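Local coordinates for Melibiose/raffinose/stachyose-binding protein MelE (Bacillus subtilis subsp. subtilis str. 168, PDB 4R6H), which binds melibiose, raffinose and stachyose as the solute-binding component of the ABC transporter MelEDC-MsmX, which imports these sugars, at residues I173-W185 against E258-Q270. Sequence-based numbering, arbitrary orientation. Where two conformers were deposited one is given.
Sequences IKEKSKGSIVPFW and ELMAQNKIAFTMQ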
# COMPACT_ATOMS: atom_id res chain seq x y z
N ILE A 173 -6.96 25.47 -8.17
CA ILE A 173 -6.92 24.88 -9.49
C ILE A 173 -8.25 25.04 -10.21
O ILE A 173 -8.29 25.35 -11.42
CB ILE A 173 -6.50 23.37 -9.35
CG1 ILE A 173 -5.05 23.26 -8.90
CG2 ILE A 173 -6.70 22.59 -10.62
CD1 ILE A 173 -4.73 22.01 -8.09
N LYS A 174 -9.37 24.84 -9.51
CA LYS A 174 -10.65 24.99 -10.11
C LYS A 174 -10.83 26.43 -10.59
O LYS A 174 -11.26 26.63 -11.73
CB LYS A 174 -11.77 24.57 -9.15
CG LYS A 174 -13.14 24.81 -9.78
CD LYS A 174 -14.30 24.40 -8.90
CE LYS A 174 -14.78 25.51 -7.99
NZ LYS A 174 -16.12 25.23 -7.34
N GLU A 175 -10.50 27.39 -9.73
CA GLU A 175 -10.67 28.86 -10.02
C GLU A 175 -9.80 29.25 -11.23
O GLU A 175 -10.28 29.75 -12.27
CB GLU A 175 -10.30 29.67 -8.76
CG GLU A 175 -11.41 29.75 -7.70
CD GLU A 175 -10.99 29.89 -6.21
OE1 GLU A 175 -9.82 30.19 -5.83
OE2 GLU A 175 -11.91 29.70 -5.35
N LYS A 176 -8.52 28.92 -11.15
CA LYS A 176 -7.56 29.41 -12.14
C LYS A 176 -7.63 28.65 -13.46
O LYS A 176 -7.33 29.23 -14.52
CB LYS A 176 -6.13 29.44 -11.57
CG LYS A 176 -5.95 30.28 -10.31
CD LYS A 176 -5.43 31.69 -10.57
CE LYS A 176 -4.83 32.28 -9.29
NZ LYS A 176 -3.70 31.47 -8.76
N SER A 177 -8.03 27.38 -13.46
CA SER A 177 -8.11 26.62 -14.68
C SER A 177 -9.46 26.81 -15.37
O SER A 177 -9.66 26.31 -16.47
CB SER A 177 -7.87 25.12 -14.44
OG SER A 177 -9.02 24.48 -13.93
N LYS A 178 -10.35 27.51 -14.67
CA LYS A 178 -11.73 27.75 -15.07
C LYS A 178 -12.43 26.45 -15.43
O LYS A 178 -13.18 26.38 -16.39
CB LYS A 178 -11.81 28.79 -16.20
CG LYS A 178 -12.15 30.19 -15.71
CD LYS A 178 -10.93 31.09 -15.64
CE LYS A 178 -11.35 32.52 -15.32
NZ LYS A 178 -10.36 33.50 -15.83
N GLY A 179 -12.18 25.41 -14.64
CA GLY A 179 -12.78 24.10 -14.89
C GLY A 179 -12.13 23.18 -15.92
O GLY A 179 -12.63 22.09 -16.14
N SER A 180 -11.01 23.57 -16.54
CA SER A 180 -10.34 22.79 -17.57
C SER A 180 -9.41 21.67 -17.01
O SER A 180 -8.92 20.81 -17.76
CB SER A 180 -9.47 23.67 -18.48
OG SER A 180 -8.40 24.31 -17.78
N ILE A 181 -9.11 21.75 -15.71
CA ILE A 181 -8.28 20.77 -15.06
C ILE A 181 -9.07 20.18 -13.88
O ILE A 181 -9.58 20.91 -13.04
CB ILE A 181 -6.96 21.40 -14.57
CG1 ILE A 181 -6.04 21.79 -15.74
CG2 ILE A 181 -6.22 20.41 -13.66
CD1 ILE A 181 -4.84 22.64 -15.35
N VAL A 182 -9.12 18.85 -13.82
CA VAL A 182 -9.72 18.18 -12.63
C VAL A 182 -8.78 18.34 -11.45
O VAL A 182 -7.62 17.87 -11.51
CB VAL A 182 -9.97 16.71 -12.88
CG1 VAL A 182 -10.51 16.08 -11.62
CG2 VAL A 182 -10.93 16.49 -14.06
N PRO A 183 -9.25 18.95 -10.34
CA PRO A 183 -8.28 19.16 -9.27
C PRO A 183 -7.87 17.83 -8.61
O PRO A 183 -6.64 17.65 -8.37
CB PRO A 183 -8.99 20.10 -8.30
CG PRO A 183 -10.01 20.80 -9.16
CD PRO A 183 -10.44 19.82 -10.16
N PHE A 184 -8.81 16.92 -8.34
CA PHE A 184 -8.50 15.65 -7.65
C PHE A 184 -9.32 14.59 -8.30
O PHE A 184 -10.52 14.63 -8.24
CB PHE A 184 -8.87 15.85 -6.19
CG PHE A 184 -8.49 14.73 -5.26
CD1 PHE A 184 -7.42 13.86 -5.51
CD2 PHE A 184 -9.15 14.62 -4.04
CE1 PHE A 184 -7.06 12.89 -4.59
CE2 PHE A 184 -8.77 13.66 -3.10
CZ PHE A 184 -7.75 12.79 -3.39
N TRP A 185 -8.70 13.65 -8.98
CA TRP A 185 -9.39 12.71 -9.86
C TRP A 185 -9.54 11.35 -9.25
O TRP A 185 -8.62 10.81 -8.68
CB TRP A 185 -8.64 12.58 -11.19
CG TRP A 185 -9.35 11.84 -12.27
CD1 TRP A 185 -10.16 12.37 -13.24
CD2 TRP A 185 -9.24 10.46 -12.56
NE1 TRP A 185 -10.60 11.38 -14.09
CE2 TRP A 185 -10.04 10.19 -13.70
CE3 TRP A 185 -8.55 9.40 -11.96
CZ2 TRP A 185 -10.16 8.90 -14.24
CZ3 TRP A 185 -8.68 8.14 -12.50
CH2 TRP A 185 -9.45 7.90 -13.64
N GLU A 258 -3.92 8.33 -19.71
CA GLU A 258 -4.15 9.26 -20.83
C GLU A 258 -4.57 10.65 -20.32
O GLU A 258 -4.04 11.68 -20.80
CB GLU A 258 -5.22 8.73 -21.83
CG GLU A 258 -5.59 9.72 -22.94
CD GLU A 258 -6.41 9.15 -24.10
OE1 GLU A 258 -6.62 7.92 -24.14
OE2 GLU A 258 -6.85 9.94 -25.00
N LEU A 259 -5.43 10.74 -19.33
CA LEU A 259 -5.86 12.04 -18.83
C LEU A 259 -4.71 12.78 -18.14
O LEU A 259 -4.52 13.99 -18.34
CB LEU A 259 -7.05 11.95 -17.87
CG LEU A 259 -8.35 11.56 -18.51
CD1 LEU A 259 -9.35 11.25 -17.39
CD2 LEU A 259 -8.90 12.62 -19.46
N MET A 260 -3.92 12.07 -17.34
CA MET A 260 -2.80 12.69 -16.68
C MET A 260 -1.76 13.20 -17.72
O MET A 260 -1.24 14.29 -17.59
CB MET A 260 -2.20 11.67 -15.69
CG MET A 260 -1.15 12.20 -14.72
SD MET A 260 -1.55 13.67 -13.74
CE MET A 260 -1.53 13.11 -12.07
N ALA A 261 -1.51 12.39 -18.73
CA ALA A 261 -0.56 12.78 -19.81
C ALA A 261 -1.07 13.95 -20.64
O ALA A 261 -0.27 14.57 -21.32
CB ALA A 261 -0.34 11.60 -20.72
N GLN A 262 -2.36 14.24 -20.60
CA GLN A 262 -2.93 15.36 -21.34
C GLN A 262 -3.07 16.60 -20.47
O GLN A 262 -3.74 17.56 -20.85
CB GLN A 262 -4.27 14.93 -21.93
CG GLN A 262 -4.11 13.97 -23.06
CD GLN A 262 -5.42 13.29 -23.48
OE1 GLN A 262 -6.50 13.60 -22.97
NE2 GLN A 262 -5.31 12.37 -24.41
N ASN A 263 -2.41 16.64 -19.30
CA ASN A 263 -2.51 17.79 -18.40
C ASN A 263 -3.95 18.11 -17.98
O ASN A 263 -4.29 19.28 -17.72
CB ASN A 263 -1.85 19.04 -19.04
CG ASN A 263 -0.34 18.93 -19.09
OD1 ASN A 263 0.35 18.96 -18.06
ND2 ASN A 263 0.18 18.80 -20.29
N LYS A 264 -4.75 17.06 -17.79
CA LYS A 264 -6.14 17.20 -17.41
C LYS A 264 -6.42 16.96 -15.92
O LYS A 264 -7.57 17.17 -15.46
CB LYS A 264 -7.02 16.37 -18.33
CG LYS A 264 -7.09 16.99 -19.73
CD LYS A 264 -7.90 16.16 -20.72
CE LYS A 264 -7.90 16.80 -22.10
NZ LYS A 264 -8.06 15.78 -23.18
N ILE A 265 -5.38 16.58 -15.17
CA ILE A 265 -5.56 16.19 -13.77
C ILE A 265 -4.46 16.78 -12.92
O ILE A 265 -3.28 16.60 -13.24
CB ILE A 265 -5.52 14.64 -13.61
CG1 ILE A 265 -6.76 13.97 -14.24
CG2 ILE A 265 -5.45 14.24 -12.14
CD1 ILE A 265 -6.63 12.47 -14.36
N ALA A 266 -4.79 17.46 -11.83
CA ALA A 266 -3.75 17.98 -10.93
C ALA A 266 -3.25 16.96 -9.91
O ALA A 266 -2.06 16.72 -9.83
CB ALA A 266 -4.20 19.25 -10.23
N PHE A 267 -4.16 16.38 -9.14
CA PHE A 267 -3.84 15.39 -8.10
C PHE A 267 -4.65 14.12 -8.30
O PHE A 267 -5.79 14.14 -8.77
CB PHE A 267 -4.21 15.90 -6.74
CG PHE A 267 -3.39 17.05 -6.24
CD1 PHE A 267 -2.25 16.81 -5.48
CD2 PHE A 267 -3.82 18.37 -6.41
CE1 PHE A 267 -1.54 17.87 -4.94
CE2 PHE A 267 -3.10 19.43 -5.90
CZ PHE A 267 -1.96 19.19 -5.16
N THR A 268 -4.09 13.01 -7.83
CA THR A 268 -4.83 11.75 -7.70
C THR A 268 -4.16 10.93 -6.62
O THR A 268 -3.02 11.19 -6.28
CB THR A 268 -4.97 11.00 -9.05
OG1 THR A 268 -5.98 10.01 -8.94
CG2 THR A 268 -3.67 10.34 -9.49
N MET A 269 -4.87 9.97 -6.03
CA MET A 269 -4.25 9.10 -5.04
C MET A 269 -3.21 8.24 -5.69
O MET A 269 -3.32 7.86 -6.86
CB MET A 269 -5.28 8.21 -4.36
CG MET A 269 -6.43 8.87 -3.63
SD MET A 269 -6.16 9.84 -2.16
CE MET A 269 -5.31 8.66 -1.07
N GLN A 270 -2.15 7.96 -4.94
CA GLN A 270 -1.02 7.31 -5.57
C GLN A 270 -1.34 5.89 -5.99
O GLN A 270 -1.88 5.11 -5.20
CB GLN A 270 0.09 7.31 -4.58
CG GLN A 270 1.42 7.13 -5.21
CD GLN A 270 2.45 7.38 -4.17
OE1 GLN A 270 2.32 8.34 -3.40
NE2 GLN A 270 3.48 6.58 -4.16
O HOH W 1 -9.76 18.01 -17.29
O HOH W 2 -7.82 9.57 -6.36
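Val182 and Phe184 pair in parallel with Ile265 and Phe267, a broken two-strand ladder in which Val182 N gives a hydrogen bond to Lys264 O (2.8 Å), Ala266 N to Val182 O, Phe267 N to Pro183 O and Trp185 N to Phe267 O. Both chains turn a corner midway, at Pro183-Phe184 and at Ala266, yet stay in register. On the face carrying Val182 and Ile265, the Trp185 indole swings back over the isoleucine, its CG anti to the backbone N (chi1 -170°). Ile265 CD1 lies 3.7 Å from the centroid of the five-membered ring of Trp185, a CH-pi contact over the face, while Leu259 CD1 approaches Trp185 NE1 at 3.5 Å. With an alanine here, Ile265 and Leu259 would probably lose the flat surface they pack on, leaving a gap beside them. Farther along, Thr268 OG1 donates to Trp185 O (2.8 Å), which also accepts a hydrogen bond from a water bound to Met269 N. Phe184 and Phe267 share the other face. Met269 SD meets the Phe184 ring edge-on, 3.6 Å from Phe184 CZ, a Met-aromatic contact. At the corner, Ile173 CD1 touches Ala266 CB (3.5 Å) and the Phe267 rim. Phe166 and Leu170 of helix 163-177 pack against both phenylalanines, whereas antiparallel strand 141-148 continues the mixed sheet of this alpha/beta lobe beyond strand 265-269, through backbone hydrogen bonds between Asn148 and Ala266 and between Ala146 and Thr268.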